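Local coordinates for protein acarbose Kinase Mak1 (Uncultured bacterium, PDB 6WB4) that phosphorylates the antidiabetic drug acarbose as a microbiome-encoded, ATP-dependent carbohydrate kinase, probably of the pfkB (ribokinase-like) family, at residues 31-43 with 113-127. Numbering follows the deposited sequence.
Sequences GVGVDHIVRVKSL and TRRSVNLVTEEGQRM. With AC1 (4,6-dideoxy-4-{[(1S,4R,5S,6S)-4,5,6-trihydroxy-3-(hydroxymethyl)cyclohex-2-en-1-yl]amino}-alpha-D-glucopyranose), chain D.
Val38 and Leu119 run alongside each other in the same direction, Leu119 CD2 resting 3.7 Å from Val38 CB, while Val38 CG2 reaches back to Val117 CG1. On this face, His36 and Val117 also meet their counterparts in the second subunit, the two His36 rings with planes about 35° apart. The backbones run parallel, strand 34-39 beside strand 115-120, and seven main-chain hydrogen bonds join them. These are the inner strands of a four-stranded sheet, consistent with the small lid through which ribokinase-like enzymes cover the sugar site and dimerise. The other face carries Asp35, Ser116 and Asn118, Asp35 OD1 3.4 Å from Ser116 CB and the carboxylate turned 74° from the amide of Asn118. Arg126 serves the ligand: CG anti to the backbone N (chi1 175°) and a bend further out bring NH2 to O4 of the acarbose unit at 2.6 Å. Asp35, its side chain about 3 Å from a bound calcium ion, places OD2 4.1 Å from Arg126 NH2, beyond a salt bridge but probably favourable. At the sheet's root, extended Arg114 crosses Val32 at about a right angle, NH1 hydrogen-bonding an in-plane lone pair of Val32 O (2.7 Å) and NH2 salt-bridged to Asp82.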
ATOM      1  N   GLY B  31       4.989  -3.755 -18.212  1.00 67.53           N
ATOM      2  CA  GLY B  31       4.920  -4.502 -16.968  1.00 62.06           C
ATOM      3  C   GLY B  31       5.290  -3.787 -15.682  1.00 61.03           C
ATOM      4  O   GLY B  31       5.053  -4.305 -14.593  1.00 58.11           O
ATOM      5  N   VAL B  32       5.868  -2.598 -15.788  1.00 71.19           N
ATOM      6  CA  VAL B  32       6.340  -1.917 -14.594  1.00 63.86           C
ATOM      7  C   VAL B  32       5.181  -1.381 -13.763  1.00 63.36           C
ATOM      8  O   VAL B  32       4.151  -0.928 -14.287  1.00 62.40           O
ATOM      9  CB  VAL B  32       7.329  -0.771 -14.934  1.00 49.38           C
ATOM     10  CG1 VAL B  32       6.603   0.450 -15.462  1.00 58.64           C
ATOM     11  CG2 VAL B  32       8.145  -0.399 -13.708  1.00 57.68           C
ATOM     12  N   GLY B  33       5.359  -1.473 -12.452  1.00 63.22           N
ATOM     13  CA  GLY B  33       4.392  -0.968 -11.505  1.00 62.62           C
ATOM     14  C   GLY B  33       5.082  -0.671 -10.182  1.00 60.75           C
ATOM     15  O   GLY B  33       6.287  -0.865 -10.037  1.00 58.99           O
ATOM     16  N   VAL B  34       4.301  -0.237  -9.205  1.00 57.57           N
ATOM     17  CA  VAL B  34       4.833   0.136  -7.907  1.00 55.56           C
ATOM     18  C   VAL B  34       4.180  -0.712  -6.805  1.00 52.68           C
ATOM     19  O   VAL B  34       2.960  -0.810  -6.709  1.00 55.34           O
ATOM     20  CB  VAL B  34       4.610   1.638  -7.656  1.00 49.36           C
ATOM     21  CG1 VAL B  34       4.550   1.933  -6.193  1.00 39.47           C
ATOM     22  CG2 VAL B  34       5.688   2.467  -8.355  1.00 46.89           C
ATOM     23  N   ASP B  35       5.005  -1.351  -5.993  1.00 48.90           N
ATOM     24  CA  ASP B  35       4.501  -2.227  -4.956  1.00 52.14           C
ATOM     25  C   ASP B  35       4.496  -1.542  -3.594  1.00 55.29           C
ATOM     26  O   ASP B  35       5.456  -0.857  -3.229  1.00 49.28           O
ATOM     27  CB  ASP B  35       5.326  -3.512  -4.895  1.00 48.57           C
ATOM     28  CG  ASP B  35       5.022  -4.456  -6.036  1.00 66.64           C
ATOM     29  OD1 ASP B  35       3.977  -4.279  -6.703  1.00 77.48           O
ATOM     30  OD2 ASP B  35       5.813  -5.401  -6.248  1.00 73.17           O
ATOM     31  N   HIS B  36       3.386  -1.695  -2.876  1.00 55.05           N
ATOM     32  CA  HIS B  36       3.311  -1.330  -1.463  1.00 64.25           C
ATOM     33  C   HIS B  36       3.348  -2.647  -0.688  1.00 63.82           C
ATOM     34  O   HIS B  36       2.424  -3.456  -0.788  1.00 57.55           O
ATOM     35  CB  HIS B  36       2.039  -0.530  -1.144  1.00 62.77           C
ATOM     36  CG  HIS B  36       1.895   0.738  -1.932  1.00 68.44           C
ATOM     37  ND1 HIS B  36       2.471   1.929  -1.541  1.00 68.61           N
ATOM     38  CD2 HIS B  36       1.225   1.002  -3.080  1.00 68.89           C
ATOM     39  CE1 HIS B  36       2.171   2.870  -2.420  1.00 71.17           C
ATOM     40  NE2 HIS B  36       1.416   2.334  -3.364  1.00 68.66           N
ATOM     41  N   ILE B  37       4.436  -2.894   0.036  1.00 60.40           N
ATOM     42  CA  ILE B  37       4.635  -4.208   0.641  1.00 61.30           C
ATOM     43  C   ILE B  37       4.273  -4.210   2.125  1.00 68.09           C
ATOM     44  O   ILE B  37       4.863  -3.479   2.921  1.00 56.21           O
ATOM     45  CB  ILE B  37       6.096  -4.692   0.462  1.00 61.75           C
ATOM     46  CG1 ILE B  37       6.477  -4.699  -1.024  1.00 67.38           C
ATOM     47  CG2 ILE B  37       6.264  -6.085   1.050  1.00 57.63           C
ATOM     48  CD1 ILE B  37       7.965  -4.738  -1.273  1.00 70.19           C
ATOM     49  N   VAL B  38       3.315  -5.052   2.499  1.00 65.22           N
ATOM     50  CA  VAL B  38       2.867  -5.095   3.883  1.00 69.10           C
ATOM     51  C   VAL B  38       3.195  -6.434   4.538  1.00 69.73           C
ATOM     52  O   VAL B  38       2.739  -7.484   4.089  1.00 63.76           O
ATOM     53  CB  VAL B  38       1.349  -4.841   3.991  1.00 69.49           C
ATOM     54  CG1 VAL B  38       0.990  -4.463   5.412  1.00 75.51           C
ATOM     55  CG2 VAL B  38       0.927  -3.730   3.045  1.00 62.61           C
ATOM     56  N   ARG B  39       3.974  -6.385   5.613  1.00 78.31           N
ATOM     57  CA  ARG B  39       4.345  -7.588   6.349  1.00 88.03           C
ATOM     58  C   ARG B  39       3.269  -7.931   7.388  1.00 86.10           C
ATOM     59  O   ARG B  39       3.013  -7.152   8.308  1.00 87.18           O
ATOM     60  CB  ARG B  39       5.717  -7.370   6.997  1.00 98.20           C
ATOM     61  CG  ARG B  39       6.705  -6.753   6.006  1.00101.56           C
ATOM     62  CD  ARG B  39       7.967  -6.153   6.628  1.00108.08           C
ATOM     63  NE  ARG B  39       8.907  -7.138   7.152  1.00120.19           N
ATOM     64  CZ  ARG B  39      10.033  -6.822   7.789  1.00119.64           C
ATOM     65  NH1 ARG B  39      10.351  -5.548   7.972  1.00121.26           N
ATOM     66  NH2 ARG B  39      10.846  -7.774   8.236  1.00110.59           N
ATOM     67  N   VAL B  40       2.630  -9.091   7.233  1.00 83.39           N
ATOM     68  CA  VAL B  40       1.514  -9.471   8.108  1.00 84.14           C
ATOM     69  C   VAL B  40       1.774 -10.721   8.944  1.00 96.48           C
ATOM     70  O   VAL B  40       2.636 -11.533   8.610  1.00 97.66           O
ATOM     71  CB  VAL B  40       0.207  -9.700   7.305  1.00 62.15           C
ATOM     72  CG1 VAL B  40      -0.162  -8.457   6.512  1.00 57.90           C
ATOM     73  CG2 VAL B  40       0.319 -10.931   6.399  1.00 67.15           C
ATOM     74  N   LYS B  41       1.007 -10.856  10.028  1.00108.12           N
ATOM     75  CA  LYS B  41       1.149 -11.966  10.969  1.00112.15           C
ATOM     76  C   LYS B  41       0.927 -13.316  10.284  1.00111.95           C
ATOM     77  O   LYS B  41       1.746 -14.221  10.419  1.00116.57           O
ATOM     78  CB  LYS B  41       0.187 -11.791  12.156  1.00123.45           C
ATOM     79  CG  LYS B  41       0.271 -12.905  13.210  1.00132.12           C
ATOM     80  CD  LYS B  41      -1.044 -13.111  13.995  1.00137.97           C
ATOM     81  CE  LYS B  41      -1.369 -11.944  14.939  1.00136.70           C
ATOM     82  NZ  LYS B  41      -0.474 -11.908  16.144  1.00136.26           N
ATOM     83  N   SER B  42      -0.170 -13.458   9.544  1.00108.02           N
ATOM     84  CA  SER B  42      -0.456 -14.730   8.888  1.00105.56           C
ATOM     85  C   SER B  42      -1.413 -14.623   7.706  1.00100.91           C
ATOM     86  O   SER B  42      -2.201 -13.683   7.606  1.00 92.26           O
ATOM     87  CB  SER B  42      -1.037 -15.718   9.900  1.00105.58           C
ATOM     88  OG  SER B  42      -2.399 -15.426  10.166  1.00105.66           O
ATOM     89  N   LEU B  43      -1.333 -15.607   6.818  1.00104.67           N
ATOM     90  CA  LEU B  43      -2.301 -15.772   5.738  1.00108.00           C
ATOM     91  C   LEU B  43      -2.899 -17.171   5.858  1.00112.60           C
ATOM     92  O   LEU B  43      -2.189 -18.162   5.691  1.00114.05           O
ATOM     93  CB  LEU B  43      -1.641 -15.577   4.376  1.00102.16           C
ATOM     94  CG  LEU B  43      -1.363 -14.135   3.955  1.00 95.16           C
ATOM     95  CD1 LEU B  43      -0.674 -14.094   2.596  1.00 94.72           C
ATOM     96  CD2 LEU B  43      -2.660 -13.344   3.924  1.00 83.03           C
ATOM     97  N   THR B 113      -0.079   5.358 -12.788  1.00 64.08           N
ATOM     98  CA  THR B 113       0.855   4.242 -12.719  1.00 50.67           C
ATOM     99  C   THR B 113       0.215   2.977 -12.145  1.00 47.33           C
ATOM    100  O   THR B 113      -0.596   3.059 -11.223  1.00 58.80           O
ATOM    101  CB  THR B 113       2.058   4.632 -11.857  1.00 49.04           C
ATOM    102  OG1 THR B 113       2.661   5.811 -12.401  1.00 65.40           O
ATOM    103  CG2 THR B 113       3.072   3.499 -11.784  1.00 45.44           C
ATOM    104  N   ARG B 114       0.580   1.816 -12.687  1.00 45.35           N
ATOM    105  CA  ARG B 114       0.145   0.537 -12.138  1.00 42.91           C
ATOM    106  C   ARG B 114       0.678   0.389 -10.729  1.00 56.52           C
ATOM    107  O   ARG B 114       1.838   0.692 -10.471  1.00 59.43           O
ATOM    108  CB  ARG B 114       0.632  -0.638 -12.990  1.00 36.90           C
ATOM    109  CG  ARG B 114       0.310  -0.564 -14.454  1.00 40.92           C
ATOM    110  CD  ARG B 114       0.847  -1.805 -15.166  1.00 55.36           C
ATOM    111  NE  ARG B 114       0.865  -1.655 -16.624  1.00 57.70           N
ATOM    112  CZ  ARG B 114       1.900  -1.199 -17.323  1.00 61.24           C
ATOM    113  NH1 ARG B 114       3.020  -0.833 -16.709  1.00 65.56           N
ATOM    114  NH2 ARG B 114       1.815  -1.110 -18.641  1.00 67.66           N
ATOM    115  N   ARG B 115      -0.150  -0.125  -9.828  1.00 64.26           N
ATOM    116  CA  ARG B 115       0.265  -0.270  -8.440  1.00 59.92           C
ATOM    117  C   ARG B 115      -0.319  -1.519  -7.811  1.00 50.58           C
ATOM    118  O   ARG B 115      -1.325  -2.040  -8.264  1.00 46.30           O
ATOM    119  CB  ARG B 115      -0.134   0.966  -7.638  1.00 50.17           C
ATOM    120  CG  ARG B 115      -1.620   1.289  -7.662  1.00 53.03           C
ATOM    121  CD  ARG B 115      -1.832   2.780  -7.414  1.00 55.41           C
ATOM    122  NE  ARG B 115      -1.399   3.547  -8.576  1.00 62.59           N
ATOM    123  CZ  ARG B 115      -1.324   4.871  -8.628  1.00 62.11           C
ATOM    124  NH1 ARG B 115      -1.637   5.610  -7.563  1.00 53.89           N
ATOM    125  NH2 ARG B 115      -0.917   5.456  -9.755  1.00 49.76           N
ATOM    126  N   SER B 116       0.355  -2.024  -6.789  1.00 59.50           N
ATOM    127  CA  SER B 116      -0.119  -3.185  -6.058  1.00 56.28           C
ATOM    128  C   SER B 116       0.065  -2.985  -4.570  1.00 65.50           C
ATOM    129  O   SER B 116       0.961  -2.252  -4.139  1.00 64.77           O
ATOM    130  CB  SER B 116       0.622  -4.455  -6.488  1.00 63.27           C
ATOM    131  OG  SER B 116       0.531  -4.679  -7.879  1.00 66.19           O
ATOM    132  N   VAL B 117      -0.796  -3.630  -3.789  1.00 63.26           N
ATOM    133  CA  VAL B 117      -0.489  -3.888  -2.392  1.00 60.98           C
ATOM    134  C   VAL B 117      -0.167  -5.376  -2.302  1.00 62.89           C
ATOM    135  O   VAL B 117      -0.921  -6.212  -2.802  1.00 57.38           O
ATOM    136  CB  VAL B 117      -1.633  -3.491  -1.431  1.00 62.84           C
ATOM    137  CG1 VAL B 117      -1.458  -4.168  -0.072  1.00 62.34           C
ATOM    138  CG2 VAL B 117      -1.715  -1.964  -1.292  1.00 46.74           C
ATOM    139  N   ASN B 118       1.006  -5.684  -1.753  1.00 56.54           N
ATOM    140  CA  ASN B 118       1.462  -7.061  -1.603  1.00 58.39           C
ATOM    141  C   ASN B 118       1.489  -7.473  -0.150  1.00 63.94           C
ATOM    142  O   ASN B 118       2.182  -6.861   0.663  1.00 65.58           O
ATOM    143  CB  ASN B 118       2.858  -7.260  -2.193  1.00 63.70           C
ATOM    144  CG  ASN B 118       2.926  -6.942  -3.665  1.00 72.21           C
ATOM    145  OD1 ASN B 118       3.964  -6.518  -4.167  1.00 84.40           O
ATOM    146  ND2 ASN B 118       1.823  -7.140  -4.365  1.00 75.21           N
ATOM    147  N   LEU B 119       0.734  -8.508   0.180  1.00 69.21           N
ATOM    148  CA  LEU B 119       0.748  -9.046   1.529  1.00 71.22           C
ATOM    149  C   LEU B 119       1.713 -10.218   1.608  1.00 78.91           C
ATOM    150  O   LEU B 119       1.542 -11.219   0.913  1.00 85.80           O
ATOM    151  CB  LEU B 119      -0.657  -9.463   1.947  1.00 75.06           C
ATOM    152  CG  LEU B 119      -1.691  -8.345   1.793  1.00 69.29           C
ATOM    153  CD1 LEU B 119      -3.074  -8.812   2.243  1.00 69.68           C
ATOM    154  CD2 LEU B 119      -1.245  -7.108   2.571  1.00 50.13           C
ATOM    155  N   VAL B 120       2.752 -10.069   2.424  1.00 69.77           N
ATOM    156  CA  VAL B 120       3.755 -11.114   2.579  1.00 74.52           C
ATOM    157  C   VAL B 120       3.938 -11.483   4.055  1.00 92.86           C
ATOM    158  O   VAL B 120       3.729 -10.654   4.944  1.00 95.93           O
ATOM    159  CB  VAL B 120       5.112 -10.684   1.970  1.00 70.93           C
ATOM    160  CG1 VAL B 120       4.934 -10.269   0.519  1.00 67.10           C
ATOM    161  CG2 VAL B 120       5.740  -9.550   2.769  1.00 70.93           C
ATOM    162  N   THR B 121       4.303 -12.733   4.322  1.00107.30           N
ATOM    163  CA  THR B 121       4.561 -13.152   5.696  1.00114.29           C
ATOM    164  C   THR B 121       5.966 -13.713   5.817  1.00105.23           C
ATOM    165  O   THR B 121       6.685 -13.834   4.828  1.00114.36           O
ATOM    166  CB  THR B 121       3.574 -14.219   6.195  1.00130.41           C
ATOM    167  OG1 THR B 121       4.027 -15.516   5.795  1.00134.57           O
ATOM    168  CG2 THR B 121       2.171 -13.962   5.669  1.00138.50           C
ATOM    169  N   GLU B 122       6.335 -14.074   7.040  1.00 95.57           N
ATOM    170  CA  GLU B 122       7.658 -14.603   7.343  1.00 95.90           C
ATOM    171  C   GLU B 122       8.008 -15.885   6.582  1.00 91.96           C
ATOM    172  O   GLU B 122       9.166 -16.087   6.220  1.00 90.42           O
ATOM    173  CB  GLU B 122       7.777 -14.832   8.851  1.00102.77           C
ATOM    174  CG  GLU B 122       7.768 -13.532   9.656  1.00113.21           C
ATOM    175  CD  GLU B 122       7.782 -13.760  11.160  1.00133.42           C
ATOM    176  OE1 GLU B 122       7.468 -14.888  11.602  1.00141.60           O
ATOM    177  OE2 GLU B 122       8.100 -12.805  11.904  1.00139.15           O
ATOM    178  N   GLU B 123       7.024 -16.750   6.346  1.00 90.74           N
ATOM    179  CA  GLU B 123       7.262 -17.959   5.556  1.00 93.66           C
ATOM    180  C   GLU B 123       7.762 -17.627   4.157  1.00111.21           C
ATOM    181  O   GLU B 123       8.807 -18.116   3.724  1.00120.90           O
ATOM    182  CB  GLU B 123       5.998 -18.815   5.468  1.00 92.15           C
ATOM    183  CG  GLU B 123       5.874 -19.879   6.548  1.00 93.57           C
ATOM    184  CD  GLU B 123       5.751 -19.311   7.945  1.00 97.40           C
ATOM    185  OE1 GLU B 123       5.374 -18.128   8.100  1.00 95.23           O
ATOM    186  OE2 GLU B 123       6.037 -20.061   8.897  1.00104.93           O
ATOM    187  N   GLY B 124       7.008 -16.795   3.453  1.00115.42           N
ATOM    188  CA  GLY B 124       7.342 -16.439   2.089  1.00123.56           C
ATOM    189  C   GLY B 124       6.071 -16.373   1.276  1.00130.89           C
ATOM    190  O   GLY B 124       6.076 -15.921   0.128  1.00135.35           O
ATOM    191  N   GLN B 125       4.979 -16.838   1.879  1.00128.35           N
ATOM    192  CA  GLN B 125       3.665 -16.755   1.257  1.00122.05           C
ATOM    193  C   GLN B 125       3.312 -15.305   0.950  1.00115.77           C
ATOM    194  O   GLN B 125       3.289 -14.444   1.831  1.00119.37           O
ATOM    195  CB  GLN B 125       2.591 -17.403   2.141  1.00119.80           C
ATOM    196  CG  GLN B 125       2.770 -17.171   3.627  1.00122.74           C
ATOM    197  CD  GLN B 125       1.697 -17.846   4.469  1.00124.36           C
ATOM    198  OE1 GLN B 125       0.656 -18.260   3.959  1.00124.95           O
ATOM    199  NE2 GLN B 125       1.950 -17.959   5.769  1.00122.73           N
ATOM    200  N   ARG B 126       3.058 -15.060  -0.328  1.00104.23           N
ATOM    201  CA  ARG B 126       2.912 -13.726  -0.883  1.00 90.93           C
ATOM    202  C   ARG B 126       1.527 -13.616  -1.505  1.00 83.67           C
ATOM    203  O   ARG B 126       1.088 -14.520  -2.214  1.00 80.69           O
ATOM    204  CB  ARG B 126       4.023 -13.464  -1.913  1.00 87.53           C
ATOM    205  CG  ARG B 126       3.938 -12.153  -2.680  1.00 88.76           C
ATOM    206  CD  ARG B 126       5.134 -12.006  -3.628  1.00 82.93           C
ATOM    207  NE  ARG B 126       4.786 -11.237  -4.823  1.00 75.78           N
ATOM    208  CZ  ARG B 126       5.157  -9.983  -5.067  1.00 75.29           C
ATOM    209  NH1 ARG B 126       5.915  -9.320  -4.198  1.00 80.24           N
ATOM    210  NH2 ARG B 126       4.766  -9.396  -6.195  1.00 65.36           N
HETATM  211  N   MSE B 127       0.816 -12.536  -1.207  1.00 77.98           N
HETATM  212  CA  MSE B 127      -0.459 -12.289  -1.864  1.00 66.66           C
HETATM  213  C   MSE B 127      -0.548 -10.883  -2.420  1.00 64.09           C
HETATM  214  O   MSE B 127      -0.457  -9.901  -1.679  1.00 62.19           O
HETATM  215  CB  MSE B 127      -1.629 -12.513  -0.924  1.00 69.92           C
HETATM  216  CG  MSE B 127      -2.928 -12.106  -1.596  1.00 79.27           C
HETATM  217 SE   MSE B 127      -4.547 -12.686  -0.720  1.00149.34          SE
HETATM  218  CE  MSE B 127      -5.774 -12.387  -2.204  1.00 96.85           C
TER
HETATM  219  C1  AC1 D   3      -0.501 -12.599 -15.543  0.91124.36           C
HETATM  220  O2  AC1 D   3      -1.631 -14.305 -14.242  0.91138.11           O
HETATM  221  C2  AC1 D   3      -0.410 -13.563 -14.371  0.91132.98           C
HETATM  222  C4A AC1 D   3       3.273 -11.340  -8.700  0.91108.72           C
HETATM  223  C3  AC1 D   3      -0.097 -12.845 -13.063  0.91130.94           C
HETATM  224  O3  AC1 D   3       0.280 -13.839 -12.099  0.91128.26           O
HETATM  225  C4  AC1 D   3       1.029 -11.815 -13.202  0.91123.18           C
HETATM  226  N4A AC1 D   3       0.933 -10.848 -12.118  0.91126.93           N
HETATM  227  C5  AC1 D   3       1.033 -11.060 -14.536  0.91109.19           C
HETATM  228  O5  AC1 D   3       0.742 -11.907 -15.644  0.91116.90           O
HETATM  229  C6  AC1 D   3       2.397 -10.437 -14.805  0.91 89.56           C
HETATM  230  C1B AC1 D   3       1.341 -11.222 -10.773  0.91124.07           C
HETATM  231  C2B AC1 D   3       1.591  -9.983  -9.899  0.91122.40           C
HETATM  232  O2B AC1 D   3       1.382  -8.783 -10.658  0.91126.25           O
HETATM  233  C3B AC1 D   3       2.983  -9.962  -9.271  0.91117.53           C
HETATM  234  O3B AC1 D   3       3.067  -8.950  -8.255  0.91124.10           O
HETATM  235  O4  AC1 D   3       4.449 -11.344  -7.885  0.91111.77           O
HETATM  236  C5B AC1 D   3       3.470 -12.183  -9.912  0.91106.48           C
HETATM  237  C7B AC1 D   3       2.527 -12.162 -10.848  0.91114.54           C
HETATM  238  C6B AC1 D   3       4.711 -13.011 -10.123  0.91111.31           C
HETATM  239  O6B AC1 D   3       5.181 -12.789 -11.462  0.91112.72           O